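Local coordinates for AP endonuclease, family protein 2 (Mycobacterium smegmatis, PDB 5TNV), which binds magnesium in a xylose isomerase-like TIM barrel and may act as an endonuclease, at residues Asp122-Ile127 with Gly180-Thr185; Ile154-Val159 with Glu193-Thr198. All blocks are in the same frame, centred on the assembly; numbering follows the deposited sequence.

Contact 1. Residues Asp122-Ile127 with Gly180-Thr185; sequences DAHRLI and GDHART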
loop_
_atom_site.group_PDB
_atom_site.type_symbol
_atom_site.label_atom_id
_atom_site.label_comp_id
_atom_site.label_asym_id
_atom_site.label_seq_id
_atom_site.Cartn_x
_atom_site.Cartn_y
_atom_site.Cartn_z
ATOM N N ASP A 122 1.079 35.561 -16.247
ATOM C CA ASP A 122 1.478 34.999 -14.966
ATOM C C ASP A 122 2.668 34.081 -15.113
ATOM O O ASP A 122 3.561 34.069 -14.247
ATOM C CB ASP A 122 0.263 34.307 -14.305
ATOM C CG ASP A 122 -0.782 35.262 -13.803
ATOM O OD1 ASP A 122 -0.504 36.454 -13.626
ATOM O OD2 ASP A 122 -1.911 34.771 -13.559
ATOM N N ALA A 123 2.734 33.285 -16.175
ATOM C CA ALA A 123 3.888 32.423 -16.423
ATOM C C ALA A 123 5.165 33.269 -16.549
ATOM O O ALA A 123 6.199 32.935 -15.976
ATOM C CB ALA A 123 3.650 31.556 -17.610
ATOM N N HIS A 124 5.080 34.371 -17.320
ATOM C CA HIS A 124 6.243 35.271 -17.404
ATOM C C HIS A 124 6.651 35.820 -16.048
ATOM O O HIS A 124 7.841 35.904 -15.725
ATOM C CB HIS A 124 5.930 36.405 -18.386
ATOM C CG HIS A 124 6.082 36.076 -19.812
ATOM N ND1 HIS A 124 7.301 35.772 -20.365
ATOM C CD2 HIS A 124 5.143 36.079 -20.824
ATOM C CE1 HIS A 124 7.116 35.592 -21.676
ATOM N NE2 HIS A 124 5.836 35.773 -21.958
ATOM N N ARG A 125 5.648 36.207 -15.231
ATOM C CA ARG A 125 5.961 36.708 -13.881
ATOM C C ARG A 125 6.688 35.639 -13.062
ATOM O O ARG A 125 7.650 35.945 -12.330
ATOM C CB ARG A 125 4.717 37.192 -13.195
ATOM C CG ARG A 125 4.147 38.478 -13.677
ATOM C CD ARG A 125 3.001 39.048 -12.861
ATOM N NE ARG A 125 3.477 39.374 -11.538
ATOM C CZ ARG A 125 4.184 40.446 -11.184
ATOM N NH1 ARG A 125 4.479 41.324 -12.149
ATOM N NH2 ARG A 125 4.564 40.603 -9.908
ATOM N N LEU A 126 6.213 34.398 -13.152
ATOM C CA LEU A 126 6.858 33.296 -12.418
ATOM C C LEU A 126 8.277 33.034 -12.916
ATOM O O LEU A 126 9.165 32.719 -12.113
ATOM C CB LEU A 126 6.001 32.054 -12.461
ATOM C CG LEU A 126 4.647 32.158 -11.766
ATOM C CD1 LEU A 126 3.823 30.903 -12.008
ATOM C CD2 LEU A 126 4.801 32.366 -10.266
ATOM N N ILE A 127 8.538 33.192 -14.216
ATOM C CA ILE A 127 9.888 33.081 -14.750
ATOM C C ILE A 127 10.789 34.160 -14.178
ATOM O O ILE A 127 11.965 33.876 -13.927
ATOM C CB ILE A 127 9.852 33.032 -16.281
ATOM C CG1 ILE A 127 9.204 31.740 -16.787
ATOM C CG2 ILE A 127 11.245 33.245 -16.874
ATOM C CD1 ILE A 127 8.891 31.704 -18.266
ATOM N N GLY A 180 9.807 30.014 -23.316
ATOM C CA GLY A 180 11.152 29.475 -23.346
ATOM C C GLY A 180 12.234 30.533 -23.569
ATOM O O GLY A 180 13.315 30.454 -22.954
ATOM N N ASP A 181 11.988 31.517 -24.445
ATOM C CA ASP A 181 12.957 32.601 -24.617
ATOM C C ASP A 181 13.240 33.306 -23.301
ATOM O O ASP A 181 14.399 33.611 -22.958
ATOM C CB ASP A 181 12.503 33.597 -25.669
ATOM C CG ASP A 181 12.433 33.128 -27.082
ATOM O OD1 ASP A 181 13.086 32.130 -27.410
ATOM O OD2 ASP A 181 11.739 33.793 -27.868
ATOM N N HIS A 182 12.181 33.589 -22.551
ATOM C CA HIS A 182 12.294 34.299 -21.257
ATOM C C HIS A 182 13.031 33.434 -20.242
ATOM O O HIS A 182 13.910 33.914 -19.526
ATOM C CB HIS A 182 10.927 34.794 -20.833
ATOM C CG HIS A 182 10.909 35.708 -19.658
ATOM N ND1 HIS A 182 9.707 36.135 -19.147
ATOM C CD2 HIS A 182 11.891 36.282 -18.925
ATOM C CE1 HIS A 182 10.002 36.945 -18.116
ATOM N NE2 HIS A 182 11.289 37.045 -17.971
ATOM N N ALA A 183 12.632 32.163 -20.194
ATOM C CA ALA A 183 13.340 31.222 -19.292
ATOM C C ALA A 183 14.828 31.197 -19.573
ATOM O O ALA A 183 15.659 31.282 -18.668
ATOM C CB ALA A 183 12.685 29.829 -19.414
ATOM N N ARG A 184 15.182 31.028 -20.868
ATOM C CA ARG A 184 16.592 30.971 -21.241
ATOM C C ARG A 184 17.371 32.194 -20.770
ATOM O O ARG A 184 18.437 32.110 -20.179
ATOM C CB ARG A 184 16.736 30.806 -22.743
ATOM C CG ARG A 184 18.147 30.493 -23.191
ATOM C CD ARG A 184 18.480 30.742 -24.614
ATOM N NE ARG A 184 17.882 29.940 -25.602
ATOM C CZ ARG A 184 17.032 30.334 -26.563
ATOM N NH1 ARG A 184 16.644 29.387 -27.390
ATOM N NH2 ARG A 184 16.542 31.556 -26.733
ATOM N N THR A 185 16.799 33.367 -21.007
ATOM C CA THR A 185 17.440 34.623 -20.572
ATOM C C THR A 185 17.667 34.645 -19.067
ATOM O O THR A 185 18.662 35.201 -18.596
ATOM C CB THR A 185 16.557 35.788 -21.010
ATOM O OG1 THR A 185 16.523 35.742 -22.436
ATOM C CG2 THR A 185 17.088 37.136 -20.505
#

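Contact 2. Residues Ile154-Val159 with Glu193-Thr198; sequences IWFWLV and EMYEDT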
loop_
_atom_site.group_PDB
_atom_site.type_symbol
_atom_site.label_atom_id
_atom_site.label_comp_id
_atom_site.label_asym_id
_atom_site.label_seq_id
_atom_site.Cartn_x
_atom_site.Cartn_y
_atom_site.Cartn_z
ATOM N N ILE A 154 -15.768 9.767 -8.203
ATOM C CA ILE A 154 -14.855 9.316 -7.141
ATOM C C ILE A 154 -13.420 9.805 -7.383
ATOM O O ILE A 154 -12.716 10.147 -6.438
ATOM C CB ILE A 154 -14.987 7.799 -7.027
ATOM C CG1 ILE A 154 -16.347 7.468 -6.339
ATOM C CG2 ILE A 154 -13.813 7.153 -6.278
ATOM C CD1 ILE A 154 -16.756 6.012 -6.448
ATOM N N TRP A 155 -13.022 9.872 -8.650
ATOM C CA TRP A 155 -11.793 10.519 -9.067
ATOM C C TRP A 155 -12.104 11.318 -10.337
ATOM O O TRP A 155 -12.819 10.815 -11.215
ATOM C CB TRP A 155 -10.689 9.575 -9.385
ATOM C CG TRP A 155 -10.212 8.662 -8.317
ATOM C CD1 TRP A 155 -10.297 7.284 -8.324
ATOM C CD2 TRP A 155 -9.516 9.027 -7.129
ATOM N NE1 TRP A 155 -9.703 6.806 -7.177
ATOM C CE2 TRP A 155 -9.204 7.852 -6.436
ATOM C CE3 TRP A 155 -9.118 10.253 -6.589
ATOM C CZ2 TRP A 155 -8.501 7.883 -5.217
ATOM C CZ3 TRP A 155 -8.434 10.288 -5.395
ATOM C CH2 TRP A 155 -8.138 9.084 -4.730
ATOM N N PHE A 156 -11.465 12.488 -10.492
ATOM C CA PHE A 156 -11.798 13.309 -11.672
ATOM C C PHE A 156 -11.489 12.588 -12.969
ATOM O O PHE A 156 -12.120 12.875 -13.988
ATOM C CB PHE A 156 -11.104 14.670 -11.593
ATOM C CG PHE A 156 -9.580 14.653 -11.659
ATOM C CD1 PHE A 156 -8.920 14.538 -12.870
ATOM C CD2 PHE A 156 -8.817 14.794 -10.491
ATOM C CE1 PHE A 156 -7.525 14.544 -12.922
ATOM C CE2 PHE A 156 -7.436 14.808 -10.541
ATOM C CZ PHE A 156 -6.813 14.673 -11.774
ATOM N N TRP A 157 -10.467 11.730 -12.975
ATOM C CA TRP A 157 -10.016 11.094 -14.203
ATOM C C TRP A 157 -10.938 9.972 -14.651
ATOM O O TRP A 157 -10.697 9.379 -15.731
ATOM C CB TRP A 157 -8.581 10.578 -14.081
ATOM C CG TRP A 157 -8.372 9.595 -12.971
ATOM C CD1 TRP A 157 -8.686 8.268 -12.948
ATOM C CD2 TRP A 157 -7.775 9.884 -11.688
ATOM N NE1 TRP A 157 -8.348 7.703 -11.754
ATOM C CE2 TRP A 157 -7.776 8.678 -10.948
ATOM C CE3 TRP A 157 -7.284 11.044 -11.096
ATOM C CZ2 TRP A 157 -7.262 8.603 -9.662
ATOM C CZ3 TRP A 157 -6.774 10.977 -9.827
ATOM C CH2 TRP A 157 -6.780 9.758 -9.122
ATOM N N LEU A 158 -12.002 9.674 -13.915
ATOM C CA LEU A 158 -12.929 8.630 -14.324
ATOM C C LEU A 158 -13.809 9.039 -15.482
ATOM O O LEU A 158 -14.403 8.145 -16.102
ATOM C CB LEU A 158 -13.773 8.167 -13.136
ATOM C CG LEU A 158 -13.001 7.535 -12.003
ATOM C CD1 LEU A 158 -13.952 7.117 -10.869
ATOM C CD2 LEU A 158 -12.159 6.325 -12.446
ATOM N N VAL A 159 -13.915 10.331 -15.783
ATOM C CA VAL A 159 -14.667 10.788 -16.959
ATOM C C VAL A 159 -13.764 11.814 -17.660
ATOM O O VAL A 159 -12.976 12.520 -17.035
ATOM C CB VAL A 159 -16.061 11.319 -16.695
ATOM C CG1 VAL A 159 -17.010 10.354 -15.979
ATOM C CG2 VAL A 159 -15.941 12.601 -15.922
ATOM N N GLU A 193 4.103 19.767 -18.860
ATOM C CA GLU A 193 3.573 18.634 -18.103
ATOM C C GLU A 193 2.646 17.768 -18.945
ATOM O O GLU A 193 1.545 18.195 -19.341
ATOM C CB GLU A 193 2.852 19.167 -16.850
ATOM C CG GLU A 193 2.320 18.086 -15.961
ATOM C CD GLU A 193 1.676 18.654 -14.692
ATOM O OE1 GLU A 193 1.864 19.845 -14.393
ATOM O OE2 GLU A 193 1.000 17.855 -13.968
ATOM N N MET A 194 3.058 16.521 -19.154
ATOM C CA MET A 194 2.191 15.568 -19.841
ATOM C C MET A 194 0.945 15.313 -19.023
ATOM O O MET A 194 1.021 15.090 -17.809
ATOM C CB MET A 194 2.952 14.268 -20.109
ATOM C CG MET A 194 4.085 14.444 -21.100
ATOM S SD MET A 194 5.011 12.965 -21.489
ATOM C CE MET A 194 3.703 11.928 -22.180
ATOM N N TYR A 195 -0.202 15.303 -19.691
ATOM C CA TYR A 195 -1.520 15.209 -19.045
ATOM C C TYR A 195 -2.486 14.732 -20.131
ATOM O O TYR A 195 -2.410 15.174 -21.285
ATOM C CB TYR A 195 -1.914 16.523 -18.397
ATOM C CG TYR A 195 -3.232 16.505 -17.639
ATOM C CD1 TYR A 195 -4.444 16.590 -18.332
ATOM C CD2 TYR A 195 -3.284 16.398 -16.269
ATOM C CE1 TYR A 195 -5.659 16.560 -17.692
ATOM C CE2 TYR A 195 -4.500 16.414 -15.595
ATOM C CZ TYR A 195 -5.661 16.480 -16.292
ATOM O OH TYR A 195 -6.871 16.516 -15.609
ATOM N N GLU A 196 -3.406 13.881 -19.756
ATOM C CA GLU A 196 -4.367 13.269 -20.672
ATOM C C GLU A 196 -5.231 14.295 -21.389
ATOM O O GLU A 196 -5.647 15.335 -20.869
ATOM C CB GLU A 196 -5.236 12.277 -19.888
ATOM C CG GLU A 196 -5.972 12.829 -18.681
ATOM C CD GLU A 196 -5.223 12.814 -17.366
ATOM O OE1 GLU A 196 -3.988 12.905 -17.343
ATOM O OE2 GLU A 196 -5.884 12.712 -16.282
ATOM N N ASP A 197 -5.532 13.943 -22.635
ATOM C CA ASP A 197 -6.512 14.681 -23.447
ATOM C C ASP A 197 -6.000 16.052 -23.848
ATOM O O ASP A 197 -6.807 16.928 -24.208
ATOM C CB ASP A 197 -7.883 14.744 -22.778
ATOM C CG ASP A 197 -8.422 13.402 -22.326
ATOM O OD1 ASP A 197 -8.253 12.399 -23.081
ATOM O OD2 ASP A 197 -8.991 13.339 -21.209
ATOM N N THR A 198 -4.688 16.228 -23.814
ATOM C CA THR A 198 -4.025 17.463 -24.228
ATOM C C THR A 198 -3.096 17.234 -25.397
ATOM O O THR A 198 -2.844 16.085 -25.814
ATOM C CB THR A 198 -3.225 18.124 -23.079
ATOM O OG1 THR A 198 -2.009 17.403 -22.827
ATOM C CG2 THR A 198 -4.070 18.288 -21.818
#

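Contact 1. Residues Asp122-Ile127 with Gly180-Thr185
His182 and His124 are brought together across two neighbouring helices by their first torsions. In His182, CG stands anti to the backbone N (chi1 -171°), and the ring reaches out to the other helix. In His124, CG is turned beside its backbone N. The two rings then come together rim to rim, with their planes 31° apart and neither over the face of the other. One hydrogen bond joins them, between His124 ND1 and His182 ND1, 2.7 Å apart. It is fairly straight, and either nitrogen could be the donor. One ND1 must carry a proton and the other offer its lone pair; the geometry does not tell which. Each ring is also held at its far nitrogen. His124 NE2 bonds to Glu178, and His182 NE2 bonds to Asp128. These two carboxylates probably influence where the imidazole protons sit, and together with the central bond they limit rotation of both rings.

Ile127 packs against His182 from one face. Its CG2 methyl sits almost over the ring centre, 3.7 Å from the centroid, in a CH-pi contact. The same methyl lies 3.8 Å from the backbone N of Ala183. The other branch of Ile127 ends at CD1, which is 4.4 Å from Ala183 CB. The polar pair thus has an apolar patch beside it.

The axes of the two segments run nearly parallel, 10° apart, and approach to 9.8 Å. Leu179, one turn before Ala183, also touches His124 and Ile127. The contact joins helix 116-133 to helix 169-185, which precede the adjacent parallel strands 137-141 and 189-193.

Contact 2. Residues Ile154-Val159 with Glu193-Thr198
Phe156 and Tyr195 meet between two irregular backbones that keep well apart. Residues 156-158 form a short 3-10 segment, with Leu158 N bonded to Trp155 O. In the other segment, Tyr195 to Thr198 make a type II beta turn. The side chain of Thr198 reinforces this turn, its OG1 donating to Tyr195 O at 2.7 Å. The nearest CA atoms, those of Trp157 and Glu196, are 8.9 Å apart, so side chains bridge the distance.

Phe156 and Tyr195 reach out from opposite directions. Phe156 CE1 lies 3.4 Å from Tyr195 OH, a van der Waals approach. That hydroxyl is hydrogen-bonded to Arg107, which also makes a cation-pi contact with Phe156. Glu196 bends at chi2 (-88°), laying OE1 over the face of its neighbour's ring, 3.6 Å above the Tyr195 plane. Its OE2 lies 4.1 Å from Trp157 CB and pairs with Arg229 in a salt bridge, which probably offsets the charge of this buried carboxylate.

The loop 193-198 leaves strand 189-193 at Glu193, a magnesium ligand with Asp223 and His252. The contact lies beside this metal site, the Tyr195 side chain about 6 Å from the magnesium ion, among loops at the C-terminal strand ends, as is usual for TIM barrels.

How the contacts relate
From the N terminus, the chain passes 122-127 on helix 116-133, then strand 137-141, and reaches the loop 154-159. Helix 169-185 follows and carries 180-185, where contact 1 closes over the 52 residues between its segments. Strand 189-193 then leads into 193-198, where contact 2 closes a shorter loop of 33 residues. The segments alternate, so the two closures cross rather than nest. Contact 1 ties together two helices on the outer layer of the barrel. Contact 2 ties the long loop before helix 169-185 to the magnesium end of strand 189-193. Their centres are 26 Å apart, and they do not touch.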